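Long-range contacts in protein-glutamine gamma-glutamyltransferase 2 (Pagrus major, PDB 1G0D), which probably catalyses the calcium-dependent formation of isopeptide bonds between glutamine and lysine side chains of proteins, and the attachment of other primary amines to glutamine: residues Gln152-Asn157 against Pro289-Thr294; Glu190-Ser195 against Gly216-Ala221; Val335-Ser340 against Gln352-Thr357; Glu346-Trp351 against Pro370-Ala375; Phe366-Cys371 against Lys384-Phe389. All blocks are in the same frame, centred on the assembly; numbering follows the deposited sequence.

Contact 1 of 5, residues Gln152-Asn157 against Pro289-Thr294; sequences QEYVMN and PTRPIT. With SO4 (sulfate ion), chain B.
Y154 of helix 148-156 meets P289-R291 in a buried helix-to-strand contact, where strand 290-298 begins at one edge of the four-stranded antiparallel sheet of the catalytic core. The backbone join is nearly straight: T290 N donates to Y154 O at 3.0 Å with an angle of 170° at the hydrogen. P289 CA adds a C-H contact to the same oxygen, and V155 CG2 packs on P289 CG at 4.0 Å. The side chains of Y154 and R291 run side by side in the same direction, CE1 of the ring 3.6 Å from CD of the arginine. The chain of R291 is extended from CG to NE; beyond it, NH1 lies 2.9 Å from Y154 OH in a weak hydrogen bond, and ring and guanidinium are turned 74° apart. NH1 also binds O4 of a sulfate, probably from the crystallisation liquor, at 3.1 Å, while NH2 forms a salt bridge with E336. An alanine in place of R291 would probably leave E336 without its ionic mate and open a gap beside the Y154 ring. Strand 329-339 pairs with strand 290-298, helix 272-286 packs against T290 through C280 and L283, and T425 of strand 424-426 touches R291.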
# COMPACT_ATOMS: atom_id res chain seq x y z
N GLN A 152 5.78 9.19 13.47
CA GLN A 152 6.64 9.88 12.51
C GLN A 152 6.78 9.07 11.24
O GLN A 152 6.86 9.63 10.15
CB GLN A 152 8.01 10.10 13.14
CG GLN A 152 8.97 10.79 12.25
CD GLN A 152 8.38 12.05 11.67
OE1 GLN A 152 7.77 12.87 12.41
NE2 GLN A 152 8.55 12.24 10.34
N GLU A 153 6.82 7.75 11.41
CA GLU A 153 6.93 6.84 10.28
C GLU A 153 5.57 6.55 9.68
O GLU A 153 5.37 6.68 8.47
CB GLU A 153 7.56 5.52 10.71
CG GLU A 153 7.56 4.45 9.61
CD GLU A 153 8.43 4.80 8.40
OE1 GLU A 153 9.26 5.73 8.51
OE2 GLU A 153 8.30 4.16 7.33
N TYR A 154 4.63 6.18 10.53
CA TYR A 154 3.29 5.83 10.09
C TYR A 154 2.32 6.96 9.74
O TYR A 154 1.24 6.68 9.24
CB TYR A 154 2.66 4.91 11.11
CG TYR A 154 3.55 3.75 11.45
CD1 TYR A 154 4.26 3.09 10.43
CD2 TYR A 154 3.67 3.30 12.77
CE1 TYR A 154 5.05 2.01 10.72
CE2 TYR A 154 4.47 2.21 13.08
CZ TYR A 154 5.15 1.57 12.05
OH TYR A 154 5.89 0.46 12.33
N VAL A 155 2.67 8.21 10.03
CA VAL A 155 1.82 9.35 9.65
C VAL A 155 2.65 10.39 8.92
O VAL A 155 2.34 10.78 7.80
CB VAL A 155 1.14 10.12 10.82
CG1 VAL A 155 0.41 11.35 10.24
CG2 VAL A 155 0.13 9.28 11.52
N MET A 156 3.74 10.82 9.52
CA MET A 156 4.57 11.86 8.94
C MET A 156 5.55 11.51 7.85
O MET A 156 5.93 12.38 7.08
CB MET A 156 5.28 12.58 10.07
CG MET A 156 4.27 13.20 11.03
SD MET A 156 3.54 14.58 10.23
CE MET A 156 2.04 14.54 10.86
N ASN A 157 5.99 10.27 7.76
CA ASN A 157 6.94 9.93 6.71
C ASN A 157 6.29 9.83 5.32
O ASN A 157 5.25 9.18 5.16
CB ASN A 157 7.65 8.64 7.03
CG ASN A 157 8.82 8.44 6.14
OD1 ASN A 157 8.93 9.11 5.11
ND2 ASN A 157 9.72 7.53 6.50
N PRO A 289 -2.79 6.54 11.27
CA PRO A 289 -1.51 5.83 11.17
C PRO A 289 -1.62 4.59 10.24
O PRO A 289 -2.46 3.70 10.46
CB PRO A 289 -1.20 5.45 12.61
CG PRO A 289 -1.96 6.39 13.40
CD PRO A 289 -3.18 6.75 12.66
N THR A 290 -0.77 4.52 9.21
CA THR A 290 -0.85 3.43 8.21
C THR A 290 0.50 2.91 7.66
O THR A 290 1.47 3.66 7.48
CB THR A 290 -1.75 3.93 7.02
OG1 THR A 290 -3.04 4.32 7.53
CG2 THR A 290 -1.94 2.88 5.93
N ARG A 291 0.59 1.62 7.40
CA ARG A 291 1.81 1.08 6.81
C ARG A 291 1.50 -0.06 5.85
O ARG A 291 0.72 -0.96 6.16
CB ARG A 291 2.77 0.55 7.86
CG ARG A 291 2.11 -0.32 8.89
CD ARG A 291 3.14 -0.88 9.82
NE ARG A 291 2.54 -1.83 10.73
CZ ARG A 291 3.15 -2.34 11.79
NH1 ARG A 291 4.40 -1.99 12.07
NH2 ARG A 291 2.51 -3.22 12.55
N PRO A 292 2.09 -0.02 4.64
CA PRO A 292 1.83 -1.09 3.68
C PRO A 292 2.47 -2.39 4.11
O PRO A 292 3.69 -2.42 4.34
CB PRO A 292 2.46 -0.58 2.39
CG PRO A 292 2.58 0.88 2.61
CD PRO A 292 2.93 1.02 4.05
N ILE A 293 1.67 -3.46 4.24
CA ILE A 293 2.27 -4.74 4.59
C ILE A 293 2.20 -5.71 3.39
O ILE A 293 1.23 -5.69 2.63
CB ILE A 293 1.67 -5.39 5.87
CG1 ILE A 293 0.57 -6.27 5.49
CG2 ILE A 293 1.28 -4.41 6.95
CD1 ILE A 293 0.98 -7.59 5.95
N THR A 294 3.26 -6.52 3.20
CA THR A 294 3.33 -7.49 2.09
C THR A 294 3.34 -8.93 2.59
O THR A 294 4.06 -9.27 3.51
CB THR A 294 4.60 -7.28 1.24
OG1 THR A 294 4.59 -5.97 0.69
CG2 THR A 294 4.62 -8.19 0.09
S SO4 B . 4.16 -2.79 15.96
O1 SO4 B . 3.08 -3.67 15.95
O2 SO4 B . 3.64 -1.48 16.05
O3 SO4 B . 4.75 -3.07 17.19
O4 SO4 B . 5.05 -3.11 14.88

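Contact 2 of 5, residues Glu190-Ser195 against Gly216-Ala221; sequences EVLDNS and GRTITA
T218, I219 and L192 carry a helix-to-helix packing contact in which helix 184-193 rests on helix 212-223 through methyl groups. L192 lies between the other two: its CD2 meets CG2 of T218 at 3.9 Å and CD1 of I219 at 4.1 Å. The L192 side chain crosses that of T218 at about a right angle. In T218 chi1 of -60° puts OG1 beside the backbone N; the other branch, CG2, stands anti to that N, and this methyl also receives S195, whose OG lies 4.0 Å from it. The hydroxyl of T218 bonds instead to the carbonyl of Y214, one turn back in its own helix, and leaves its methyl CG2 to meet L192. Helix 272-286, which begins at the catalytic C272, also packs on this cluster: L286 touches L192, and V282 and L283 touch I219. I219 works with its far end, CD1, which reaches CG1 of V191 at 3.9 Å, the two side chains again crossing at about a right angle.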
# COMPACT_ATOMS: atom_id res chain seq x y z
N GLU A 190 -11.97 14.61 -1.55
CA GLU A 190 -12.74 14.46 -2.79
C GLU A 190 -13.10 12.98 -2.99
O GLU A 190 -14.15 12.62 -3.52
CB GLU A 190 -11.90 14.94 -3.96
CG GLU A 190 -12.72 15.33 -5.15
CD GLU A 190 -11.91 15.65 -6.39
OE1 GLU A 190 -12.56 15.90 -7.42
OE2 GLU A 190 -10.65 15.66 -6.36
N VAL A 191 -12.19 12.11 -2.60
CA VAL A 191 -12.43 10.68 -2.70
C VAL A 191 -13.58 10.36 -1.74
O VAL A 191 -14.42 9.52 -2.02
CB VAL A 191 -11.17 9.87 -2.27
CG1 VAL A 191 -11.48 8.38 -2.25
CG2 VAL A 191 -10.01 10.15 -3.22
N LEU A 192 -13.62 11.04 -0.60
CA LEU A 192 -14.67 10.76 0.38
C LEU A 192 -15.98 11.34 -0.15
O LEU A 192 -17.06 10.80 0.11
CB LEU A 192 -14.30 11.40 1.73
CG LEU A 192 -13.35 10.70 2.74
CD1 LEU A 192 -13.10 11.58 3.97
CD2 LEU A 192 -13.96 9.35 3.18
N ASP A 193 -15.88 12.42 -0.92
CA ASP A 193 -17.07 13.10 -1.46
C ASP A 193 -17.73 12.44 -2.66
O ASP A 193 -18.87 12.76 -2.99
CB ASP A 193 -16.73 14.54 -1.86
CG ASP A 193 -16.44 15.44 -0.67
OD1 ASP A 193 -15.93 16.57 -0.89
OD2 ASP A 193 -16.72 15.04 0.48
N ASN A 194 -17.02 11.53 -3.30
CA ASN A 194 -17.52 10.85 -4.49
C ASN A 194 -17.91 9.42 -4.24
O ASN A 194 -18.13 8.64 -5.18
CB ASN A 194 -16.47 10.90 -5.58
CG ASN A 194 -16.37 12.26 -6.20
OD1 ASN A 194 -17.20 12.61 -7.01
ND2 ASN A 194 -15.39 13.05 -5.80
N SER A 195 -17.99 9.06 -2.97
CA SER A 195 -18.34 7.70 -2.65
C SER A 195 -19.85 7.55 -2.71
O SER A 195 -20.60 8.51 -2.59
CB SER A 195 -17.80 7.30 -1.27
OG SER A 195 -18.59 7.80 -0.19
N GLY A 216 -11.94 4.56 7.07
CA GLY A 216 -10.93 3.64 6.60
C GLY A 216 -11.57 2.63 5.65
O GLY A 216 -10.99 2.27 4.62
N ARG A 217 -12.77 2.18 5.99
CA ARG A 217 -13.50 1.24 5.15
C ARG A 217 -13.93 1.95 3.83
O ARG A 217 -13.97 1.33 2.77
CB ARG A 217 -14.71 0.67 5.92
CG ARG A 217 -15.81 0.07 5.05
CD ARG A 217 -16.52 -1.14 5.70
NE ARG A 217 -15.84 -2.36 5.29
CZ ARG A 217 -16.41 -3.47 4.81
NH1 ARG A 217 -15.65 -4.49 4.48
NH2 ARG A 217 -17.71 -3.58 4.66
N THR A 218 -14.25 3.24 3.91
CA THR A 218 -14.64 3.99 2.72
C THR A 218 -13.46 4.22 1.78
O THR A 218 -13.59 4.03 0.59
CB THR A 218 -15.21 5.32 3.11
OG1 THR A 218 -16.34 5.10 3.94
CG2 THR A 218 -15.60 6.10 1.89
N ILE A 219 -12.32 4.63 2.30
CA ILE A 219 -11.14 4.85 1.47
C ILE A 219 -10.72 3.54 0.85
O ILE A 219 -10.43 3.47 -0.33
CB ILE A 219 -9.96 5.40 2.30
CG1 ILE A 219 -10.25 6.83 2.72
CG2 ILE A 219 -8.70 5.36 1.50
CD1 ILE A 219 -10.62 7.72 1.54
N THR A 220 -10.67 2.48 1.64
CA THR A 220 -10.26 1.20 1.09
C THR A 220 -11.16 0.76 -0.06
O THR A 220 -10.71 0.14 -1.04
CB THR A 220 -10.28 0.16 2.17
OG1 THR A 220 -9.29 0.50 3.13
CG2 THR A 220 -9.93 -1.19 1.64
N ALA A 221 -12.44 1.11 0.04
CA ALA A 221 -13.41 0.73 -0.98
C ALA A 221 -13.29 1.54 -2.27
O ALA A 221 -13.50 1.01 -3.37
CB ALA A 221 -14.81 0.85 -0.41

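Contact 3 of 5, residues Val335-Ser340 against Gln352-Thr357; sequences VESWMS and QVLDPT
Q352 pairs with S337, and V335 with L354, in the antiparallel hairpin of strands 329-339 and 350-355. Both are hydrogen-bonded pairs, flanking the non-hydrogen-bonded pair E336-V353; in the straightest of the four backbone bonds L354 N meets V335 O at 2.8 Å and 180°. The side chain of Q352 packs beside the S337 carbonyl and against M339. Its CB lies 3.7 Å from S337 O, and CG, set beside the backbone N by a first torsion of -39°, comes to 3.4 Å from the same oxygen. CG also presses on M339 CG at 3.6 Å. A bend at the second torsion (-80°) follows, and at the tip NE2 donates to the carbonyls of N348 and G350 while OE1 accepts from R341. Further along the same face of the sheet, CD2 of L354 meets S337 OG at 3.5 Å, a serine oxygen that is bonded to T290, and CB of L354 touches V335 CG1 at 3.9 Å. Strand 350-355 also carries D355, which bonds to H332; both are active-site residues, together with C272. Both ends of the Q352 amide are engaged, which satisfies this buried polar group and probably fixes its rotation.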
# COMPACT_ATOMS: atom_id res chain seq x y z
N VAL A 335 -2.78 -2.98 3.61
CA VAL A 335 -2.37 -1.92 4.48
C VAL A 335 -2.89 -2.17 5.88
O VAL A 335 -3.91 -2.81 6.05
CB VAL A 335 -2.91 -0.64 3.83
CG1 VAL A 335 -3.88 0.10 4.70
CG2 VAL A 335 -1.79 0.15 3.36
N GLU A 336 -2.15 -1.73 6.89
CA GLU A 336 -2.56 -1.86 8.29
C GLU A 336 -2.80 -0.43 8.80
O GLU A 336 -1.95 0.43 8.59
CB GLU A 336 -1.43 -2.49 9.11
CG GLU A 336 -1.73 -3.84 9.70
CD GLU A 336 -0.49 -4.49 10.25
OE1 GLU A 336 0.38 -3.80 10.81
OE2 GLU A 336 -0.36 -5.72 10.11
N SER A 337 -3.94 -0.17 9.44
CA SER A 337 -4.22 1.18 9.97
C SER A 337 -4.44 1.09 11.48
O SER A 337 -5.11 0.20 11.95
CB SER A 337 -5.47 1.80 9.34
OG SER A 337 -5.24 2.25 8.02
N TRP A 338 -3.89 2.03 12.22
CA TRP A 338 -4.03 2.05 13.68
C TRP A 338 -5.26 2.78 14.12
O TRP A 338 -5.46 3.92 13.75
CB TRP A 338 -2.84 2.75 14.33
CG TRP A 338 -2.83 2.61 15.82
CD1 TRP A 338 -3.44 3.43 16.75
CD2 TRP A 338 -2.21 1.56 16.57
NE1 TRP A 338 -3.21 2.95 18.02
CE2 TRP A 338 -2.46 1.80 17.93
CE3 TRP A 338 -1.46 0.42 16.21
CZ2 TRP A 338 -1.99 0.95 18.94
CZ3 TRP A 338 -0.98 -0.42 17.22
CH2 TRP A 338 -1.25 -0.16 18.56
N MET A 339 -6.08 2.12 14.92
CA MET A 339 -7.29 2.72 15.47
C MET A 339 -7.88 1.77 16.51
O MET A 339 -7.60 0.57 16.50
CB MET A 339 -8.30 2.93 14.37
CG MET A 339 -8.91 1.65 13.82
SD MET A 339 -9.82 2.04 12.31
CE MET A 339 -8.56 2.22 11.22
N SER A 340 -8.66 2.32 17.43
CA SER A 340 -9.32 1.51 18.43
C SER A 340 -10.69 1.11 17.85
O SER A 340 -11.34 1.87 17.12
CB SER A 340 -9.48 2.31 19.70
OG SER A 340 -10.53 3.24 19.57
N GLN A 352 -5.38 -2.61 12.11
CA GLN A 352 -6.48 -3.23 11.39
C GLN A 352 -6.04 -3.40 9.97
O GLN A 352 -5.40 -2.53 9.41
CB GLN A 352 -7.70 -2.33 11.42
CG GLN A 352 -7.88 -1.67 12.76
CD GLN A 352 -8.50 -2.58 13.75
OE1 GLN A 352 -9.50 -3.22 13.46
NE2 GLN A 352 -7.93 -2.65 14.93
N VAL A 353 -6.37 -4.53 9.38
CA VAL A 353 -6.02 -4.81 8.01
C VAL A 353 -7.07 -4.26 7.08
O VAL A 353 -8.23 -4.55 7.25
CB VAL A 353 -5.90 -6.35 7.77
CG1 VAL A 353 -5.83 -6.66 6.29
CG2 VAL A 353 -4.67 -6.88 8.45
N LEU A 354 -6.65 -3.44 6.12
CA LEU A 354 -7.52 -2.85 5.09
C LEU A 354 -6.93 -3.32 3.73
O LEU A 354 -5.81 -2.94 3.34
CB LEU A 354 -7.45 -1.32 5.17
CG LEU A 354 -8.54 -0.48 5.81
CD1 LEU A 354 -9.59 -1.35 6.36
CD2 LEU A 354 -7.99 0.37 6.88
N ASP A 355 -7.64 -4.17 3.01
CA ASP A 355 -7.14 -4.65 1.74
C ASP A 355 -7.97 -4.04 0.62
O ASP A 355 -9.13 -4.37 0.44
CB ASP A 355 -7.22 -6.17 1.71
CG ASP A 355 -6.35 -6.78 0.63
OD1 ASP A 355 -5.84 -6.04 -0.22
OD2 ASP A 355 -6.18 -8.02 0.64
N PRO A 356 -7.37 -3.10 -0.15
CA PRO A 356 -8.12 -2.45 -1.25
C PRO A 356 -8.41 -3.39 -2.45
O PRO A 356 -9.34 -3.12 -3.24
CB PRO A 356 -7.23 -1.26 -1.64
CG PRO A 356 -6.06 -1.23 -0.64
CD PRO A 356 -5.98 -2.60 -0.05
N THR A 357 -7.61 -4.45 -2.57
CA THR A 357 -7.74 -5.44 -3.62
C THR A 357 -9.02 -6.23 -3.42
O THR A 357 -9.20 -6.90 -2.39
CB THR A 357 -6.56 -6.39 -3.62
OG1 THR A 357 -5.33 -5.65 -3.73
CG2 THR A 357 -6.68 -7.34 -4.79

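Contact 4 of 5, residues Glu346-Trp351 against Pro370-Ala375; sequences EGNDGW and PCPVAA. With SO4 (sulfate ion), chain B.
W351 O reaches the first two amides of helix 373-378 at once, one directly and one through water. V373 N donates to it at 3.1 Å and 173°. A water donates to W351 O at 3.1 Å and accepts from A374 N at 3.1 Å, with a further weak bond to D349 O. The positive end of the helix would probably polarise this carbonyl. V373 also packs beside it: CG2, beside the backbone N, lies 3.3 Å from W351 O and 4.0 Å from W351 CB. The motif is a strand running into a helix at the sheet edge: strand 368-372 lies antiparallel to strand 350-355, C371 pairing with V353, and the chain then turns at P372, the N-cap residue of the helix. On the flank of this turn, CB of N348 sits 3.5 Å from CG of the P372 ring, the two side chains crossing obliquely, while ND2 of N348 bonds to the carbonyl of P345. G347, whose positive phi calls for glycine, has its O 4.0 Å from A374 CB. At the indole of W351, NE1 donates to sulfate O2 at 3.1 Å and 160°, the oxygen lying in the ring plane. R291 makes a cation-pi contact with this ring, and the rings of W338 and Y154 meet it in T-shaped (edge-to-face) stacks.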
# COMPACT_ATOMS: atom_id res chain seq x y z
N GLU A 346 -13.84 -6.11 23.53
CA GLU A 346 -12.57 -5.71 24.13
C GLU A 346 -11.48 -6.52 23.48
O GLU A 346 -11.64 -7.71 23.32
CB GLU A 346 -12.58 -6.04 25.63
CG GLU A 346 -11.83 -5.07 26.53
CD GLU A 346 -12.76 -4.05 27.24
OE1 GLU A 346 -13.18 -3.05 26.59
OE2 GLU A 346 -13.08 -4.26 28.44
N GLY A 347 -10.38 -5.89 23.10
CA GLY A 347 -9.27 -6.66 22.56
C GLY A 347 -8.89 -6.56 21.11
O GLY A 347 -7.84 -7.06 20.72
N ASN A 348 -9.71 -5.89 20.31
CA ASN A 348 -9.43 -5.79 18.90
C ASN A 348 -8.85 -4.46 18.49
O ASN A 348 -8.83 -4.10 17.32
CB ASN A 348 -10.71 -6.09 18.15
CG ASN A 348 -11.29 -7.44 18.54
OD1 ASN A 348 -10.76 -8.49 18.16
ND2 ASN A 348 -12.38 -7.42 19.30
N ASP A 349 -8.34 -3.73 19.47
CA ASP A 349 -7.78 -2.40 19.24
C ASP A 349 -6.42 -2.50 18.59
O ASP A 349 -5.76 -3.50 18.73
CB ASP A 349 -7.57 -1.70 20.56
CG ASP A 349 -8.82 -1.12 21.14
OD1 ASP A 349 -8.65 -0.39 22.14
OD2 ASP A 349 -9.95 -1.36 20.65
N GLY A 350 -5.97 -1.46 17.94
CA GLY A 350 -4.64 -1.56 17.38
C GLY A 350 -4.71 -1.61 15.89
O GLY A 350 -5.64 -1.03 15.31
N TRP A 351 -3.74 -2.28 15.28
CA TRP A 351 -3.66 -2.38 13.82
C TRP A 351 -4.82 -3.16 13.18
O TRP A 351 -5.16 -4.25 13.64
CB TRP A 351 -2.34 -3.04 13.40
CG TRP A 351 -1.10 -2.30 13.74
CD1 TRP A 351 -0.19 -2.63 14.68
CD2 TRP A 351 -0.63 -1.09 13.13
NE1 TRP A 351 0.83 -1.70 14.72
CE2 TRP A 351 0.58 -0.75 13.77
CE3 TRP A 351 -1.11 -0.26 12.11
CZ2 TRP A 351 1.32 0.39 13.42
CZ3 TRP A 351 -0.37 0.86 11.76
CH2 TRP A 351 0.83 1.18 12.42
N PRO A 370 -12.06 -2.74 7.65
CA PRO A 370 -11.04 -2.98 8.68
C PRO A 370 -11.21 -4.19 9.56
O PRO A 370 -12.21 -4.33 10.26
CB PRO A 370 -11.05 -1.69 9.49
CG PRO A 370 -12.37 -1.22 9.35
CD PRO A 370 -12.82 -1.53 7.95
N CYS A 371 -10.19 -5.06 9.55
CA CYS A 371 -10.18 -6.29 10.34
C CYS A 371 -9.03 -6.32 11.36
O CYS A 371 -7.87 -6.20 11.00
CB CYS A 371 -10.05 -7.52 9.42
SG CYS A 371 -9.94 -9.05 10.36
N PRO A 372 -9.34 -6.52 12.65
CA PRO A 372 -8.27 -6.57 13.63
C PRO A 372 -7.21 -7.58 13.30
O PRO A 372 -7.53 -8.74 13.13
CB PRO A 372 -9.00 -6.96 14.91
CG PRO A 372 -10.39 -6.40 14.72
CD PRO A 372 -10.66 -6.71 13.28
N VAL A 373 -5.97 -7.17 13.19
CA VAL A 373 -4.91 -8.15 12.96
C VAL A 373 -4.88 -9.16 14.15
O VAL A 373 -4.39 -10.28 14.02
CB VAL A 373 -3.54 -7.46 12.91
CG1 VAL A 373 -2.46 -8.49 12.77
CG2 VAL A 373 -3.51 -6.49 11.79
N ALA A 374 -5.40 -8.75 15.30
CA ALA A 374 -5.44 -9.61 16.50
C ALA A 374 -6.47 -10.71 16.37
O ALA A 374 -6.29 -11.78 16.96
CB ALA A 374 -5.74 -8.80 17.74
N ALA A 375 -7.55 -10.44 15.63
CA ALA A 375 -8.61 -11.42 15.40
C ALA A 375 -8.03 -12.47 14.50
O ALA A 375 -8.40 -13.63 14.56
CB ALA A 375 -9.81 -10.78 14.74
S SO4 B . 4.16 -2.79 15.96
O1 SO4 B . 3.08 -3.67 15.95
O2 SO4 B . 3.64 -1.48 16.05
O3 SO4 B . 4.75 -3.07 17.19
O4 SO4 B . 5.05 -3.11 14.88
O HOH W 1 -5.48 -5.79 16.30

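Contact 5 of 5, residues Phe366-Cys371 against Lys384-Phe389; sequences FCCGPC and KYDAPF
G369 and D386, with P370 and Y385, make the two polar joins between strand 368-372 and the turn that leads into helix 387-395. G369 N donates to D386 OD2 at 3.0 Å, using the anti lone pair of that oxygen, which also forms a salt bridge with R217. Although D386 is the N-cap residue of the helix, its carboxylate makes no capping bond; OD2 serves G369 N and R217 instead. An alanine at D386 would probably leave G369 N without this acceptor and R217 without its ionic mate. Y385 N donates to P370 O at 2.9 Å from well above the carbonyl plane, 44° out of it; R341 adds a weak bond to the same oxygen and a firmer one to K384 O. G369 O accepts from R217, and Y385 O takes a C-H contact from G369 CA at 3.4 Å. Cis peptide bonds precede both P370 and Y385, whose side chains lie side by side, CD of the proline 3.6 Å from CD2 of the ring. C371 SG rests on A387 CB at 3.8 Å. Strand 350-355 pairs with strand 368-372 and places active-site D355 beside C368, while helix 212-223 meets P370 and Y385 through V213 and R217.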
# COMPACT_ATOMS: atom_id res chain seq x y z
N PHE A 366 -15.75 -6.75 -3.67
CA PHE A 366 -15.57 -6.69 -2.23
C PHE A 366 -14.17 -6.44 -1.66
O PHE A 366 -13.34 -7.33 -1.66
CB PHE A 366 -16.13 -7.97 -1.60
CG PHE A 366 -17.58 -8.19 -1.88
CD1 PHE A 366 -18.10 -9.47 -1.94
CD2 PHE A 366 -18.43 -7.11 -2.09
CE1 PHE A 366 -19.43 -9.69 -2.20
CE2 PHE A 366 -19.75 -7.30 -2.35
CZ PHE A 366 -20.26 -8.59 -2.41
N CYS A 367 -13.94 -5.24 -1.15
CA CYS A 367 -12.66 -4.90 -0.54
C CYS A 367 -12.71 -5.57 0.84
O CYS A 367 -13.79 -6.04 1.26
CB CYS A 367 -12.53 -3.39 -0.38
SG CYS A 367 -13.53 -2.67 0.99
N CYS A 368 -11.56 -5.61 1.55
CA CYS A 368 -11.49 -6.22 2.89
C CYS A 368 -11.15 -5.28 4.06
O CYS A 368 -10.35 -4.36 3.92
CB CYS A 368 -10.48 -7.37 2.88
SG CYS A 368 -11.24 -8.90 2.28
N GLY A 369 -11.76 -5.55 5.21
CA GLY A 369 -11.50 -4.77 6.40
C GLY A 369 -12.30 -3.50 6.58
O GLY A 369 -13.10 -3.17 5.73
N PRO A 370 -12.06 -2.74 7.65
CA PRO A 370 -11.04 -2.98 8.68
C PRO A 370 -11.21 -4.19 9.56
O PRO A 370 -12.21 -4.33 10.26
CB PRO A 370 -11.05 -1.69 9.49
CG PRO A 370 -12.37 -1.22 9.35
CD PRO A 370 -12.82 -1.53 7.95
N CYS A 371 -10.19 -5.06 9.55
CA CYS A 371 -10.18 -6.29 10.34
C CYS A 371 -9.03 -6.32 11.36
O CYS A 371 -7.87 -6.20 11.00
CB CYS A 371 -10.05 -7.52 9.42
SG CYS A 371 -9.94 -9.05 10.36
N LYS A 384 -16.41 -7.94 12.52
CA LYS A 384 -16.34 -7.22 11.27
C LYS A 384 -15.01 -6.47 11.27
O LYS A 384 -14.55 -6.07 12.34
CB LYS A 384 -17.50 -6.23 11.14
CG LYS A 384 -17.91 -5.63 12.40
CD LYS A 384 -19.13 -4.76 12.16
CE LYS A 384 -19.86 -4.35 13.47
NZ LYS A 384 -19.04 -3.48 14.34
N TYR A 385 -14.36 -6.31 10.11
CA TYR A 385 -14.86 -6.81 8.82
C TYR A 385 -13.96 -7.77 8.02
O TYR A 385 -12.74 -7.58 7.89
CB TYR A 385 -15.15 -5.65 7.88
CG TYR A 385 -15.95 -4.53 8.47
CD1 TYR A 385 -17.28 -4.37 8.12
CD2 TYR A 385 -15.37 -3.59 9.32
CE1 TYR A 385 -18.02 -3.30 8.59
CE2 TYR A 385 -16.11 -2.49 9.80
CZ TYR A 385 -17.44 -2.36 9.42
OH TYR A 385 -18.19 -1.30 9.83
N ASP A 386 -14.63 -8.78 7.46
CA ASP A 386 -14.03 -9.78 6.58
C ASP A 386 -12.89 -10.61 7.13
O ASP A 386 -11.96 -10.98 6.41
CB ASP A 386 -13.63 -9.08 5.29
CG ASP A 386 -14.69 -8.06 4.84
OD1 ASP A 386 -15.83 -8.48 4.57
OD2 ASP A 386 -14.41 -6.85 4.75
N ALA A 387 -12.99 -10.95 8.41
CA ALA A 387 -11.98 -11.74 9.09
C ALA A 387 -11.68 -13.08 8.43
O ALA A 387 -10.51 -13.48 8.39
CB ALA A 387 -12.39 -11.95 10.50
N PRO A 388 -12.71 -13.81 7.92
CA PRO A 388 -12.46 -15.12 7.27
C PRO A 388 -11.57 -15.02 6.08
O PRO A 388 -10.69 -15.85 5.87
CB PRO A 388 -13.86 -15.62 6.89
CG PRO A 388 -14.78 -14.90 7.79
CD PRO A 388 -14.16 -13.53 7.94
N PHE A 389 -11.80 -13.98 5.29
CA PHE A 389 -11.02 -13.76 4.10
C PHE A 389 -9.62 -13.40 4.41
O PHE A 389 -8.71 -13.86 3.73
CB PHE A 389 -11.62 -12.68 3.24
CG PHE A 389 -12.77 -13.17 2.46
CD1 PHE A 389 -14.05 -13.19 3.03
CD2 PHE A 389 -12.56 -13.75 1.22
CE1 PHE A 389 -15.10 -13.79 2.36
CE2 PHE A 389 -13.63 -14.35 0.56
CZ PHE A 389 -14.89 -14.38 1.13

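Overall arrangement
From the N terminus, contact 1 opens first and closes a loop of 131 residues, within which contact 2 closes a shorter, helical one. Contact 3 follows as a hairpin. Contact 4 starts in that hairpin's turn, so its segments alternate with those of contact 3, and closes an 18-residue loop. Contact 5 begins where contact 4 ends, sharing P370 and C371; its 12-residue loop brings the start of helix 387-395 to strand 368-372. Contacts 1, 3, 4 and 5 all reach one antiparallel sheet, ordered 290-298, 329-339, 350-355, 368-372. Contact 2 joins from the helical side: T220 packs on L354, and R217 reaches contact 5. One bound sulfate touches both contact 1 and contact 4.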